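Side-chain contacts in PbSGBP-B lipoprotein (Prevotella bryantii B14, PDB 6D2Y), which probably binds polysaccharides at the bacterial cell surface, as a lipoprotein of a polysaccharide utilization locus: residues M222-D227 and F278-W283; T228-S231 and V236-N239. One frame throughout, in Å; residues are numbered along the deposited sequence.

Interaction 1 of 2, residues M222-D227 and F278-W283. With MG (magnesium ion), chain B.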
HETATM    1  N   MSE A 222      -0.571   8.531 -14.403  1.00 50.37           N
HETATM    2  CA  MSE A 222       0.615   8.082 -15.117  1.00 50.37           C
HETATM    3  C   MSE A 222       1.617   9.218 -15.434  1.00 55.96           C
HETATM    4  O   MSE A 222       1.262  10.208 -16.071  1.00 55.51           O
HETATM    5  CB  MSE A 222       0.175   7.360 -16.401  1.00 48.61           C
HETATM    6  CG  MSE A 222       1.320   6.627 -17.014  1.00 61.85           C
HETATM    7 SE   MSE A 222       1.681   5.007 -16.002  0.74 73.34          SE
HETATM    8  CE  MSE A 222       3.439   5.523 -15.494  1.00 33.63           C
ATOM      9  N   LEU A 223       2.861   9.088 -14.966  1.00 53.85           N
ATOM     10  CA  LEU A 223       3.897  10.087 -15.219  1.00 52.68           C
ATOM     11  C   LEU A 223       4.991   9.595 -16.155  1.00 51.97           C
ATOM     12  O   LEU A 223       5.346  10.294 -17.114  1.00 52.66           O
ATOM     13  CB  LEU A 223       4.530  10.565 -13.902  1.00 53.91           C
ATOM     14  CG  LEU A 223       3.567  11.003 -12.795  1.00 50.54           C
ATOM     15  CD1 LEU A 223       4.100  10.612 -11.431  1.00 51.67           C
ATOM     16  CD2 LEU A 223       3.324  12.499 -12.867  1.00 47.27           C
ATOM     17  N   PHE A 224       5.550   8.410 -15.902  1.00 47.94           N
ATOM     18  CA  PHE A 224       6.584   7.830 -16.762  1.00 45.56           C
ATOM     19  C   PHE A 224       6.270   6.349 -16.950  1.00 41.73           C
ATOM     20  O   PHE A 224       6.498   5.548 -16.041  1.00 44.57           O
ATOM     21  CB  PHE A 224       7.980   7.993 -16.171  1.00 43.29           C
ATOM     22  CG  PHE A 224       8.341   9.402 -15.803  1.00 44.80           C
ATOM     23  CD1 PHE A 224       8.030   9.909 -14.554  1.00 44.63           C
ATOM     24  CD2 PHE A 224       9.035  10.203 -16.691  1.00 49.64           C
ATOM     25  CE1 PHE A 224       8.378  11.201 -14.207  1.00 50.59           C
ATOM     26  CE2 PHE A 224       9.389  11.494 -16.352  1.00 47.90           C
ATOM     27  CZ  PHE A 224       9.061  11.993 -15.109  1.00 51.41           C
ATOM     28  N   ASP A 225       5.751   5.985 -18.119  1.00 38.08           N
ATOM     29  CA  ASP A 225       5.780   4.598 -18.565  1.00 43.44           C
ATOM     30  C   ASP A 225       6.820   4.383 -19.654  1.00 47.48           C
ATOM     31  O   ASP A 225       7.021   3.247 -20.095  1.00 49.10           O
ATOM     32  CB  ASP A 225       4.391   4.149 -19.045  1.00 41.10           C
ATOM     33  CG  ASP A 225       4.012   4.729 -20.395  1.00 50.47           C
ATOM     34  OD1 ASP A 225       4.589   5.759 -20.803  1.00 45.69           O
ATOM     35  OD2 ASP A 225       3.110   4.159 -21.045  1.00 51.84           O
ATOM     36  N   PHE A 226       7.474   5.462 -20.093  1.00 40.57           N
ATOM     37  CA  PHE A 226       8.585   5.450 -21.042  1.00 39.09           C
ATOM     38  C   PHE A 226       8.180   4.923 -22.411  1.00 36.75           C
ATOM     39  O   PHE A 226       9.041   4.552 -23.213  1.00 42.27           O
ATOM     40  CB  PHE A 226       9.775   4.662 -20.486  1.00 41.41           C
ATOM     41  CG  PHE A 226      10.231   5.148 -19.142  1.00 41.91           C
ATOM     42  CD1 PHE A 226      10.980   6.306 -19.031  1.00 40.79           C
ATOM     43  CD2 PHE A 226       9.890   4.465 -17.986  1.00 44.00           C
ATOM     44  CE1 PHE A 226      11.392   6.767 -17.797  1.00 36.44           C
ATOM     45  CE2 PHE A 226      10.300   4.924 -16.747  1.00 40.51           C
ATOM     46  CZ  PHE A 226      11.049   6.080 -16.656  1.00 45.05           C
ATOM     47  N   ASP A 227       6.880   4.912 -22.705  1.00 40.80           N
ATOM     48  CA  ASP A 227       6.391   4.401 -23.978  1.00 42.50           C
ATOM     49  C   ASP A 227       5.345   5.328 -24.584  1.00 42.17           C
ATOM     50  O   ASP A 227       5.378   5.610 -25.786  1.00 46.74           O
ATOM     51  CB  ASP A 227       5.806   2.997 -23.797  1.00 46.76           C
ATOM     52  CG  ASP A 227       6.830   1.997 -23.291  1.00 48.91           C
ATOM     53  OD1 ASP A 227       7.901   1.867 -23.921  1.00 49.02           O
ATOM     54  OD2 ASP A 227       6.563   1.341 -22.260  1.00 48.79           O
ATOM     55  N   PHE A 278      23.808   6.464 -10.156  1.00 42.75           N
ATOM     56  CA  PHE A 278      22.533   6.034  -9.592  1.00 46.96           C
ATOM     57  C   PHE A 278      21.578   7.207  -9.400  1.00 45.00           C
ATOM     58  O   PHE A 278      20.875   7.299  -8.393  1.00 48.36           O
ATOM     59  CB  PHE A 278      22.746   5.303  -8.270  1.00 50.68           C
ATOM     60  CG  PHE A 278      23.962   4.418  -8.252  1.00 49.10           C
ATOM     61  CD1 PHE A 278      23.939   3.188  -8.889  1.00 47.77           C
ATOM     62  CD2 PHE A 278      25.112   4.798  -7.579  1.00 48.14           C
ATOM     63  CE1 PHE A 278      25.050   2.360  -8.874  1.00 51.25           C
ATOM     64  CE2 PHE A 278      26.224   3.976  -7.557  1.00 54.48           C
ATOM     65  CZ  PHE A 278      26.194   2.754  -8.206  1.00 50.27           C
ATOM     66  N   SER A 279      21.544   8.120 -10.365  1.00 39.92           N
ATOM     67  CA  SER A 279      20.666   9.282 -10.313  1.00 46.48           C
ATOM     68  C   SER A 279      19.845   9.354 -11.593  1.00 43.20           C
ATOM     69  O   SER A 279      20.408   9.441 -12.689  1.00 38.93           O
ATOM     70  CB  SER A 279      21.469  10.574 -10.124  1.00 41.75           C
ATOM     71  OG  SER A 279      20.626  11.710 -10.209  1.00 46.34           O
ATOM     72  N   PHE A 280      18.525   9.308 -11.453  1.00 42.32           N
ATOM     73  CA  PHE A 280      17.611   9.637 -12.538  1.00 46.63           C
ATOM     74  C   PHE A 280      17.040  11.023 -12.272  1.00 45.76           C
ATOM     75  O   PHE A 280      16.593  11.308 -11.156  1.00 54.51           O
ATOM     76  CB  PHE A 280      16.482   8.612 -12.660  1.00 43.66           C
ATOM     77  CG  PHE A 280      15.363   9.055 -13.561  1.00 37.73           C
ATOM     78  CD1 PHE A 280      14.179   9.538 -13.028  1.00 46.28           C
ATOM     79  CD2 PHE A 280      15.499   8.996 -14.938  1.00 42.92           C
ATOM     80  CE1 PHE A 280      13.146   9.954 -13.854  1.00 46.53           C
ATOM     81  CE2 PHE A 280      14.470   9.408 -15.771  1.00 46.53           C
ATOM     82  CZ  PHE A 280      13.292   9.888 -15.228  1.00 42.91           C
ATOM     83  N   GLU A 281      17.066  11.882 -13.288  1.00 40.64           N
ATOM     84  CA  GLU A 281      16.669  13.275 -13.129  1.00 41.36           C
ATOM     85  C   GLU A 281      15.724  13.673 -14.251  1.00 42.29           C
ATOM     86  O   GLU A 281      16.100  13.625 -15.427  1.00 42.11           O
ATOM     87  CB  GLU A 281      17.897  14.193 -13.108  1.00 40.19           C
ATOM     88  CG  GLU A 281      18.969  13.789 -12.100  1.00 50.27           C
ATOM     89  CD  GLU A 281      20.380  14.120 -12.563  1.00 51.93           C
ATOM     90  OE1 GLU A 281      20.535  14.661 -13.679  1.00 49.35           O
ATOM     91  OE2 GLU A 281      21.335  13.843 -11.805  1.00 47.29           O
ATOM     92  N   TYR A 282      14.504  14.064 -13.890  1.00 39.99           N
ATOM     93  CA  TYR A 282      13.585  14.725 -14.811  1.00 38.28           C
ATOM     94  C   TYR A 282      13.346  16.141 -14.304  1.00 40.44           C
ATOM     95  O   TYR A 282      12.652  16.340 -13.300  1.00 46.23           O
ATOM     96  CB  TYR A 282      12.259  13.978 -14.950  1.00 38.18           C
ATOM     97  CG  TYR A 282      11.289  14.715 -15.852  1.00 43.49           C
ATOM     98  CD1 TYR A 282      11.331  14.552 -17.230  1.00 38.35           C
ATOM     99  CD2 TYR A 282      10.352  15.600 -15.329  1.00 47.41           C
ATOM    100  CE1 TYR A 282      10.463  15.234 -18.059  1.00 41.36           C
ATOM    101  CE2 TYR A 282       9.481  16.289 -16.152  1.00 42.78           C
ATOM    102  CZ  TYR A 282       9.540  16.101 -17.517  1.00 46.16           C
ATOM    103  OH  TYR A 282       8.672  16.779 -18.341  1.00 58.31           O
ATOM    104  N   TRP A 283      13.907  17.120 -15.001  1.00 41.27           N
ATOM    105  CA  TRP A 283      13.728  18.527 -14.668  1.00 47.46           C
ATOM    106  C   TRP A 283      12.822  19.157 -15.719  1.00 44.82           C
ATOM    107  O   TRP A 283      13.087  19.040 -16.920  1.00 43.19           O
ATOM    108  CB  TRP A 283      15.075  19.246 -14.592  1.00 45.86           C
ATOM    109  CG  TRP A 283      16.057  18.573 -13.668  1.00 43.67           C
ATOM    110  CD1 TRP A 283      15.766  17.716 -12.643  1.00 43.03           C
ATOM    111  CD2 TRP A 283      17.485  18.703 -13.686  1.00 41.13           C
ATOM    112  NE1 TRP A 283      16.923  17.305 -12.025  1.00 41.44           N
ATOM    113  CE2 TRP A 283      17.991  17.897 -12.645  1.00 46.99           C
ATOM    114  CE3 TRP A 283      18.383  19.422 -14.479  1.00 39.83           C
ATOM    115  CZ2 TRP A 283      19.356  17.791 -12.381  1.00 47.21           C
ATOM    116  CZ3 TRP A 283      19.736  19.315 -14.215  1.00 38.34           C
ATOM    117  CH2 TRP A 283      20.210  18.506 -13.175  1.00 46.52           C
TER
HETATM  118 MG    MG B 501       7.087   0.842 -19.924  1.00 26.21          MG
HETATM  119  O   HOH W   1       5.139   0.800 -19.407  1.00 35.06           O

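Interaction 2 of 2, residues T228-S231 and V236-N239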
ATOM      1  N   THR A 228       4.412   5.808 -23.761  1.00 36.88           N
ATOM      2  CA  THR A 228       3.271   6.578 -24.249  1.00 38.07           C
ATOM      3  C   THR A 228       3.562   8.073 -24.162  1.00 48.23           C
ATOM      4  O   THR A 228       4.040   8.544 -23.122  1.00 49.19           O
ATOM      5  CB  THR A 228       2.019   6.254 -23.444  1.00 44.96           C
ATOM      6  OG1 THR A 228       2.002   4.856 -23.127  1.00 52.68           O
ATOM      7  CG2 THR A 228       0.764   6.609 -24.230  1.00 43.67           C
ATOM      8  N   PRO A 229       3.294   8.843 -25.216  1.00 50.83           N
ATOM      9  CA  PRO A 229       3.515  10.292 -25.140  1.00 43.45           C
ATOM     10  C   PRO A 229       2.540  10.948 -24.176  1.00 43.58           C
ATOM     11  O   PRO A 229       1.348  10.632 -24.156  1.00 46.45           O
ATOM     12  CB  PRO A 229       3.284  10.763 -26.581  1.00 42.60           C
ATOM     13  CG  PRO A 229       2.404   9.720 -27.181  1.00 54.21           C
ATOM     14  CD  PRO A 229       2.819   8.423 -26.546  1.00 52.19           C
ATOM     15  N   ASN A 230       3.061  11.870 -23.369  1.00 44.08           N
ATOM     16  CA  ASN A 230       2.237  12.543 -22.379  1.00 47.91           C
ATOM     17  C   ASN A 230       1.165  13.392 -23.059  1.00 53.54           C
ATOM     18  O   ASN A 230       1.287  13.794 -24.219  1.00 56.16           O
ATOM     19  CB  ASN A 230       3.100  13.403 -21.453  1.00 50.27           C
ATOM     20  CG  ASN A 230       3.397  14.772 -22.033  1.00 55.82           C
ATOM     21  OD1 ASN A 230       2.621  15.713 -21.861  1.00 58.07           O
ATOM     22  ND2 ASN A 230       4.530  14.893 -22.718  1.00 54.22           N
ATOM     23  N   SER A 231       0.098  13.665 -22.309  1.00 55.58           N
ATOM     24  CA  SER A 231      -1.102  14.269 -22.870  1.00 61.55           C
ATOM     25  C   SER A 231      -0.960  15.757 -23.160  1.00 70.29           C
ATOM     26  O   SER A 231      -1.776  16.303 -23.909  1.00 79.78           O
ATOM     27  CB  SER A 231      -2.283  14.050 -21.921  1.00 64.00           C
ATOM     28  OG  SER A 231      -3.227  15.101 -22.032  1.00 80.91           O
ATOM     29  N   VAL A 236       7.196  11.597 -25.015  1.00 43.81           N
ATOM     30  CA  VAL A 236       7.449  10.447 -24.157  1.00 42.33           C
ATOM     31  C   VAL A 236       8.537  10.873 -23.178  1.00 44.33           C
ATOM     32  O   VAL A 236       9.711  10.974 -23.537  1.00 38.67           O
ATOM     33  CB  VAL A 236       7.848   9.209 -24.960  1.00 40.55           C
ATOM     34  CG1 VAL A 236       7.885   7.985 -24.056  1.00 34.40           C
ATOM     35  CG2 VAL A 236       6.877   8.993 -26.107  1.00 34.11           C
ATOM     36  N   LEU A 237       8.141  11.135 -21.936  1.00 44.22           N
ATOM     37  CA  LEU A 237       9.072  11.655 -20.946  1.00 38.46           C
ATOM     38  C   LEU A 237      10.128  10.616 -20.591  1.00 44.45           C
ATOM     39  O   LEU A 237       9.845   9.416 -20.506  1.00 49.33           O
ATOM     40  CB  LEU A 237       8.323  12.089 -19.689  1.00 33.11           C
ATOM     41  CG  LEU A 237       7.158  13.055 -19.892  1.00 40.82           C
ATOM     42  CD1 LEU A 237       6.538  13.421 -18.551  1.00 44.56           C
ATOM     43  CD2 LEU A 237       7.620  14.301 -20.633  1.00 40.41           C
ATOM     44  N   GLY A 238      11.349  11.091 -20.380  1.00 42.04           N
ATOM     45  CA  GLY A 238      12.448  10.241 -19.975  1.00 37.28           C
ATOM     46  C   GLY A 238      13.509  11.030 -19.240  1.00 33.66           C
ATOM     47  O   GLY A 238      13.233  11.632 -18.199  1.00 38.70           O
ATOM     48  N   ASN A 239      14.726  11.039 -19.773  1.00 35.90           N
ATOM     49  CA  ASN A 239      15.791  11.836 -19.184  1.00 39.75           C
ATOM     50  C   ASN A 239      15.533  13.320 -19.420  1.00 45.13           C
ATOM     51  O   ASN A 239      15.130  13.731 -20.511  1.00 42.64           O
ATOM     52  CB  ASN A 239      17.141  11.439 -19.775  1.00 36.22           C
ATOM     53  CG  ASN A 239      17.598  10.069 -19.319  1.00 39.32           C
ATOM     54  OD1 ASN A 239      17.608   9.769 -18.125  1.00 38.90           O
ATOM     55  ND2 ASN A 239      17.980   9.226 -20.273  1.00 35.25           N
TER
HETATM   56  O   HOH W   2       5.479  10.094 -21.324  1.00 41.55           O

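Interaction 1 of 2, residues M222-D227 and F278-W283
F224 and Y282 are the nearest pair of the two backbones, and their CA atoms are still 10.0 Å apart. The contact is made by side chains. No hydrogen bond joins the segments. F224 carries it. Its ring meets Y282 edge first: CZ of F224 comes within 3.6 Å of CG of Y282, over one face of the tyrosine ring. The ring planes stand at 73°, a T-shaped pair. CG of Y282 lies anti to the backbone N (chi1 177°), and the ring reaches across toward F224. The Y282 hydroxyl is hydrogen-bonded to P297 O.

F280 makes a second T-shaped pair, with its edge toward the face of F224. The centroids of the F224 and F280 rings are 5.8 Å apart and their planes are almost perpendicular, at 89°. CE2 of F224 lies at the edge of the F280 ring. This is the buried core of a beta sandwich. Strand 222-224 pairs with strand 449-458, with a classic beta bulge where L223 and F224 both face I454. Strand 279-282 is an outer strand of the other sheet and pairs with 423-428.

F226 adds a lighter contact, with CE1 of F226 4.5 Å from CZ of F280. Its ring also has F224 CB over one face, near the rim.

The chain then turns to the magnesium ion. D225 O binds the metal at 2.4 Å and D227 OD2 binds it at 2.5 Å. Water 1 is another ligand, and S255 O, N257 O and D452 OD2 also bind it. D227 N donates to D225 OD1 at 3.1 Å, nearly straight and from above the carboxylate plane. This is an Asx turn; D225 OD2 is bonded to T228 OG1.

Interaction 2 of 2, residues T228-S231 and V236-N239
P229 and V236 bring two parts of one irregular loop together, between strands 222-224 and 246-248 of the sandwich domain. Their CA atoms are 4.1 Å apart, yet no direct hydrogen bond joins the segments.

V236 CG2 makes the contact with the proline. It lies anti to its own carbonyl carbon and rests against the start of the proline, 3.7 Å from P229 N. It also touches the ring, at 4.0 Å from P229 CB. The other methyl, CG1, packs near T228 O.

Water 2 supplies the polar link. It accepts from L237 N at 2.9 Å and lies 2.8 Å from T228 O, where it can donate, though it has other acceptors in reach.

N230 is bonded within the loop between the segments. OD1 accepts from V232 N, an Asx turn, and ND2 is bonded to T233 OG1 and E235 O. CG sits in the crowded position between the backbone N and the carbonyl carbon (chi1 84°). The N230 and L237 side chains cross at about a right angle, with N230 ND2 3.8 Å from L237 CD2.

How the interactions relate
Along the chain, strand 222-224 and the magnesium-binding turn come first, and segment 228-231 follows directly. Interaction 2 closes a short loop when the chain returns at 236-239. Interaction 1 closes a much longer one at 278-283. Interaction 2 is therefore nested inside interaction 1, and nothing crosses. The two also touch in space. V236 CG1 packs on the backbone of F226 and D227, G238 O lies against F280 CZ, and L237 CD2 lies against Y282 OH. Interaction 1 joins the two sheets of the sandwich. Interaction 2 folds the connecting loop beside that aromatic core, next to the metal-binding turn.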